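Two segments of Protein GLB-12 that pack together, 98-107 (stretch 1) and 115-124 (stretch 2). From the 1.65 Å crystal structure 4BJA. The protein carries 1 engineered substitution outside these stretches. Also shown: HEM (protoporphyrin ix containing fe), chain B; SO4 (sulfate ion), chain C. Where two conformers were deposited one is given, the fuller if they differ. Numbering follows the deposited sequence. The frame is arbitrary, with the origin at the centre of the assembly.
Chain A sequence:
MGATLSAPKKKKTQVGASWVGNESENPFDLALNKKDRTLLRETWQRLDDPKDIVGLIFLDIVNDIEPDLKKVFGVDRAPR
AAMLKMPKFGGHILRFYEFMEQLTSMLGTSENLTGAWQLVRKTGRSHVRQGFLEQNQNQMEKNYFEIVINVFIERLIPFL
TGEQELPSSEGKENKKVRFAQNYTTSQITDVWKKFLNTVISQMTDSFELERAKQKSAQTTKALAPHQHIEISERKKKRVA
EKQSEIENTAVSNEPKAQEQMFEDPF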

# COMPACT_ATOMS: atom_id res chain seq x y z
N GLU A 98 -18.36 -2.34 13.48
CA GLU A 98 -17.77 -3.69 13.80
C GLU A 98 -16.45 -3.88 13.07
O GLU A 98 -15.50 -4.47 13.62
CB GLU A 98 -18.73 -4.82 13.43
CG GLU A 98 -20.00 -4.86 14.29
CD GLU A 98 -21.03 -5.87 13.78
OE1 GLU A 98 -21.09 -6.13 12.55
OE2 GLU A 98 -21.81 -6.37 14.62
N PHE A 99 -16.38 -3.41 11.83
CA PHE A 99 -15.15 -3.50 11.03
C PHE A 99 -14.03 -2.72 11.69
O PHE A 99 -12.91 -3.23 11.78
CB PHE A 99 -15.47 -2.95 9.63
CG PHE A 99 -14.27 -2.67 8.76
CD1 PHE A 99 -13.63 -1.43 8.78
CD2 PHE A 99 -13.86 -3.63 7.84
CE1 PHE A 99 -12.57 -1.16 7.93
CE2 PHE A 99 -12.81 -3.36 6.95
CZ PHE A 99 -12.15 -2.13 7.02
N MET A 100 -14.31 -1.49 12.16
CA MET A 100 -13.28 -0.70 12.85
C MET A 100 -12.89 -1.29 14.21
O MET A 100 -11.74 -1.24 14.60
CB MET A 100 -13.75 0.76 12.99
CG MET A 100 -13.82 1.46 11.62
SD MET A 100 -12.17 1.64 10.92
CE MET A 100 -11.32 1.85 12.49
N GLU A 101 -13.87 -1.85 14.92
CA GLU A 101 -13.64 -2.49 16.21
C GLU A 101 -12.66 -3.66 16.01
O GLU A 101 -11.67 -3.82 16.72
CB GLU A 101 -14.96 -3.02 16.76
CG GLU A 101 -14.81 -3.90 18.01
CD GLU A 101 -14.16 -3.21 19.22
OE1 GLU A 101 -13.97 -1.96 19.29
OE2 GLU A 101 -13.85 -3.95 20.18
N GLN A 102 -12.96 -4.48 15.03
CA GLN A 102 -12.16 -5.70 14.80
C GLN A 102 -10.79 -5.32 14.29
O GLN A 102 -9.74 -5.89 14.70
CB GLN A 102 -12.80 -6.50 13.68
CG GLN A 102 -14.09 -7.21 13.89
CD GLN A 102 -14.46 -7.90 12.57
OE1 GLN A 102 -15.24 -7.38 11.76
NE2 GLN A 102 -13.79 -9.02 12.29
N LEU A 103 -10.78 -4.38 13.34
CA LEU A 103 -9.50 -4.00 12.69
C LEU A 103 -8.56 -3.37 13.74
O LEU A 103 -7.37 -3.73 13.80
CB LEU A 103 -9.80 -3.03 11.51
CG LEU A 103 -8.69 -2.48 10.67
CD1 LEU A 103 -7.71 -3.61 10.20
CD2 LEU A 103 -9.37 -1.75 9.48
N THR A 104 -9.06 -2.47 14.58
CA THR A 104 -8.19 -1.82 15.58
C THR A 104 -7.72 -2.85 16.63
O THR A 104 -6.59 -2.80 17.08
CB THR A 104 -8.80 -0.63 16.30
OG1 THR A 104 -10.02 -1.02 16.95
CG2 THR A 104 -9.03 0.55 15.34
N SER A 105 -8.59 -3.78 16.97
CA SER A 105 -8.22 -4.87 17.92
C SER A 105 -7.13 -5.76 17.30
O SER A 105 -6.16 -6.12 17.96
CB SER A 105 -9.47 -5.71 18.27
OG SER A 105 -9.09 -6.73 19.21
N MET A 106 -7.31 -6.14 16.05
CA MET A 106 -6.33 -7.02 15.41
C MET A 106 -5.00 -6.33 15.33
O MET A 106 -3.96 -6.98 15.53
CB MET A 106 -6.78 -7.51 14.04
CG MET A 106 -7.84 -8.66 14.12
SD MET A 106 -8.18 -9.36 12.53
CE MET A 106 -9.17 -8.10 11.85
N LEU A 107 -4.99 -5.04 14.97
CA LEU A 107 -3.75 -4.29 14.80
C LEU A 107 -3.10 -4.03 16.13
O LEU A 107 -1.89 -4.23 16.28
CB LEU A 107 -4.01 -2.95 14.09
CG LEU A 107 -4.39 -3.14 12.62
CD1 LEU A 107 -4.81 -1.77 12.04
CD2 LEU A 107 -3.27 -3.78 11.76
N GLY A 115 -4.57 -10.97 9.66
CA GLY A 115 -6.04 -10.91 9.68
C GLY A 115 -6.53 -9.49 9.42
O GLY A 115 -7.55 -9.30 8.80
N ALA A 116 -5.78 -8.49 9.85
CA ALA A 116 -6.18 -7.08 9.63
C ALA A 116 -6.16 -6.79 8.14
O ALA A 116 -7.14 -6.26 7.57
CB ALA A 116 -5.27 -6.15 10.35
N TRP A 117 -5.06 -7.13 7.47
CA TRP A 117 -4.98 -6.89 6.03
C TRP A 117 -6.02 -7.70 5.27
O TRP A 117 -6.70 -7.20 4.33
CB TRP A 117 -3.53 -7.17 5.57
CG TRP A 117 -3.20 -6.69 4.20
CD1 TRP A 117 -3.79 -5.66 3.47
CD2 TRP A 117 -2.12 -7.18 3.41
NE1 TRP A 117 -3.14 -5.52 2.26
CE2 TRP A 117 -2.12 -6.45 2.20
CE3 TRP A 117 -1.16 -8.18 3.61
CZ2 TRP A 117 -1.17 -6.67 1.19
CZ3 TRP A 117 -0.21 -8.41 2.58
CH2 TRP A 117 -0.23 -7.65 1.40
N GLN A 118 -6.18 -8.97 5.66
CA GLN A 118 -7.17 -9.82 4.99
C GLN A 118 -8.60 -9.24 5.11
O GLN A 118 -9.37 -9.29 4.15
CB GLN A 118 -7.19 -11.22 5.58
CG GLN A 118 -5.96 -12.07 5.15
CD GLN A 118 -5.89 -13.38 5.94
OE1 GLN A 118 -6.49 -13.51 7.01
NE2 GLN A 118 -5.16 -14.35 5.42
N LEU A 119 -8.93 -8.75 6.30
CA LEU A 119 -10.26 -8.13 6.57
C LEU A 119 -10.48 -6.96 5.62
O LEU A 119 -11.54 -6.85 4.97
CB LEU A 119 -10.36 -7.69 8.03
CG LEU A 119 -11.65 -6.87 8.37
CD1 LEU A 119 -12.93 -7.68 8.12
CD2 LEU A 119 -11.63 -6.39 9.80
N VAL A 120 -9.47 -6.12 5.48
CA VAL A 120 -9.68 -4.91 4.65
C VAL A 120 -9.83 -5.30 3.17
O VAL A 120 -10.74 -4.82 2.48
CB VAL A 120 -8.54 -3.91 4.85
CG1 VAL A 120 -8.70 -2.73 3.89
CG2 VAL A 120 -8.45 -3.46 6.31
N ARG A 121 -9.00 -6.21 2.67
CA ARG A 121 -9.11 -6.58 1.28
C ARG A 121 -10.40 -7.36 1.00
O ARG A 121 -11.00 -7.17 -0.04
CB ARG A 121 -7.84 -7.31 0.84
CG ARG A 121 -6.64 -6.34 0.86
CD ARG A 121 -5.47 -6.76 0.05
NE ARG A 121 -5.74 -6.87 -1.38
CZ ARG A 121 -5.29 -6.04 -2.33
NH1 ARG A 121 -4.60 -4.93 -2.05
NH2 ARG A 121 -5.55 -6.35 -3.59
N LYS A 122 -10.85 -8.20 1.93
CA LYS A 122 -12.07 -8.99 1.76
C LYS A 122 -13.26 -8.04 1.69
O LYS A 122 -14.23 -8.28 0.93
CB LYS A 122 -12.28 -9.97 2.94
CG LYS A 122 -13.58 -10.75 2.78
CD LYS A 122 -13.73 -11.87 3.79
CE LYS A 122 -15.04 -12.67 3.50
NZ LYS A 122 -15.18 -13.83 4.39
N THR A 123 -13.19 -7.00 2.51
CA THR A 123 -14.30 -6.02 2.57
C THR A 123 -14.32 -5.24 1.26
O THR A 123 -15.39 -5.02 0.68
CB THR A 123 -14.13 -5.12 3.81
OG1 THR A 123 -14.12 -5.96 4.97
CG2 THR A 123 -15.28 -4.10 3.98
N GLY A 124 -13.14 -4.84 0.77
CA GLY A 124 -13.04 -4.17 -0.53
C GLY A 124 -13.65 -5.02 -1.65
O GLY A 124 -14.50 -4.55 -2.44
CHA HEM B . -21.58 -3.70 3.41
CHB HEM B . -17.76 -1.54 5.46
CHC HEM B . -17.99 1.98 2.19
CHD HEM B . -22.23 0.26 0.68
C1A HEM B . -20.50 -3.44 4.19
C2A HEM B . -19.96 -4.33 5.20
C3A HEM B . -18.90 -3.70 5.75
C4A HEM B . -18.76 -2.41 5.11
CMA HEM B . -17.96 -4.19 6.88
CAA HEM B . -20.52 -5.75 5.52
CBA HEM B . -19.48 -6.85 5.23
CGA HEM B . -19.19 -6.79 3.80
O1A HEM B . -20.15 -6.76 2.98
O2A HEM B . -17.96 -6.73 3.50
C1B HEM B . -17.48 -0.45 4.69
C2B HEM B . -16.29 0.38 4.82
C3B HEM B . -16.35 1.33 3.92
C4B HEM B . -17.59 1.17 3.20
CMB HEM B . -15.15 0.14 5.82
CAB HEM B . -15.25 2.40 3.70
CBB HEM B . -15.56 3.52 3.11
C1C HEM B . -19.14 1.81 1.49
C2C HEM B . -19.61 2.69 0.45
C3C HEM B . -20.77 2.21 0.02
C4C HEM B . -21.11 1.05 0.80
CMC HEM B . -18.84 3.92 -0.08
CAC HEM B . -21.62 2.86 -1.10
CBC HEM B . -22.44 2.07 -1.77
C1D HEM B . -22.47 -0.90 1.33
C2D HEM B . -23.71 -1.61 1.30
C3D HEM B . -23.51 -2.83 2.14
C4D HEM B . -22.15 -2.75 2.60
CMD HEM B . -25.02 -1.24 0.57
CAD HEM B . -24.54 -3.93 2.46
CBD HEM B . -25.05 -3.64 3.88
CGD HEM B . -25.89 -2.37 4.03
O1D HEM B . -26.49 -1.88 3.05
O2D HEM B . -25.98 -1.88 5.16
NA HEM B . -19.76 -2.25 4.17
NB HEM B . -18.29 0.06 3.67
NC HEM B . -20.09 0.83 1.68
ND HEM B . -21.56 -1.60 2.13
FE HEM B . -19.94 -0.76 2.93
S SO4 C . -6.77 -9.66 -3.04
O1 SO4 C . -6.17 -9.03 -4.21
O2 SO4 C . -7.84 -8.79 -2.59
O3 SO4 C . -7.29 -10.97 -3.40
O4 SO4 C . -5.79 -9.83 -1.95

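The two helices run nearly antiparallel, with an angle of 154° between their directions and a closest axial approach of 9.2 Å. No hydrogen bond links them, so the contact rests on the fit of largely apolar side chains. Leu 119 has more surface covered by the other stretch than any other residue. Its CA-to-CB bond points toward the opposing helix, and its side chain settles as a knob into the hole formed by Phe 99, Gln 102, Leu 103 and Met 106. One methyl, CD2, reaches across this hole: Leu 119 CD2 lies 3.9 Å from Phe 99 O, 4.1 Å from Gln 102 CB and 3.6 Å from Met 106 CE. Even the exposed Gln 102 takes part: besides its CB, its amide NE2 lies 4.2 Å from Leu 119 CD2.

Phe 99 starts sideways to the partner helix, but with chi1 in the t well its ring comes nearer. Its CD2 is 4.0 Å from Leu 119 CG, and its CZ is 4.0 Å from Val 120 CG2. Near the ring plane, Thr 123 OG1 sits at the edge, 3.5 Å from Phe 99 CE2; that hydroxyl donates a hydrogen bond within its own helix, from Thr 123 OG1 to Leu 119 O at 2.7 Å. The heme methyl CMB covers one face of the ring, 3.6 Å from Phe 99 CE1, so the same side chain bridges the helix contact and the cofactor.

Toward the other end, Ala 116 permits close packing at the point of nearest backbone register, where Ala 116 CA is 5.5 Å from Leu 103 CA. The small methyl Ala 116 CB meets Leu 103 CD1 at 3.5 Å and Leu 107 CD2 at 3.4 Å. Beside it, Met 106 SD approaches Gly 115 C to 3.5 Å; an ideal CB on the glycine would lie only 3.0 Å from that sulfur.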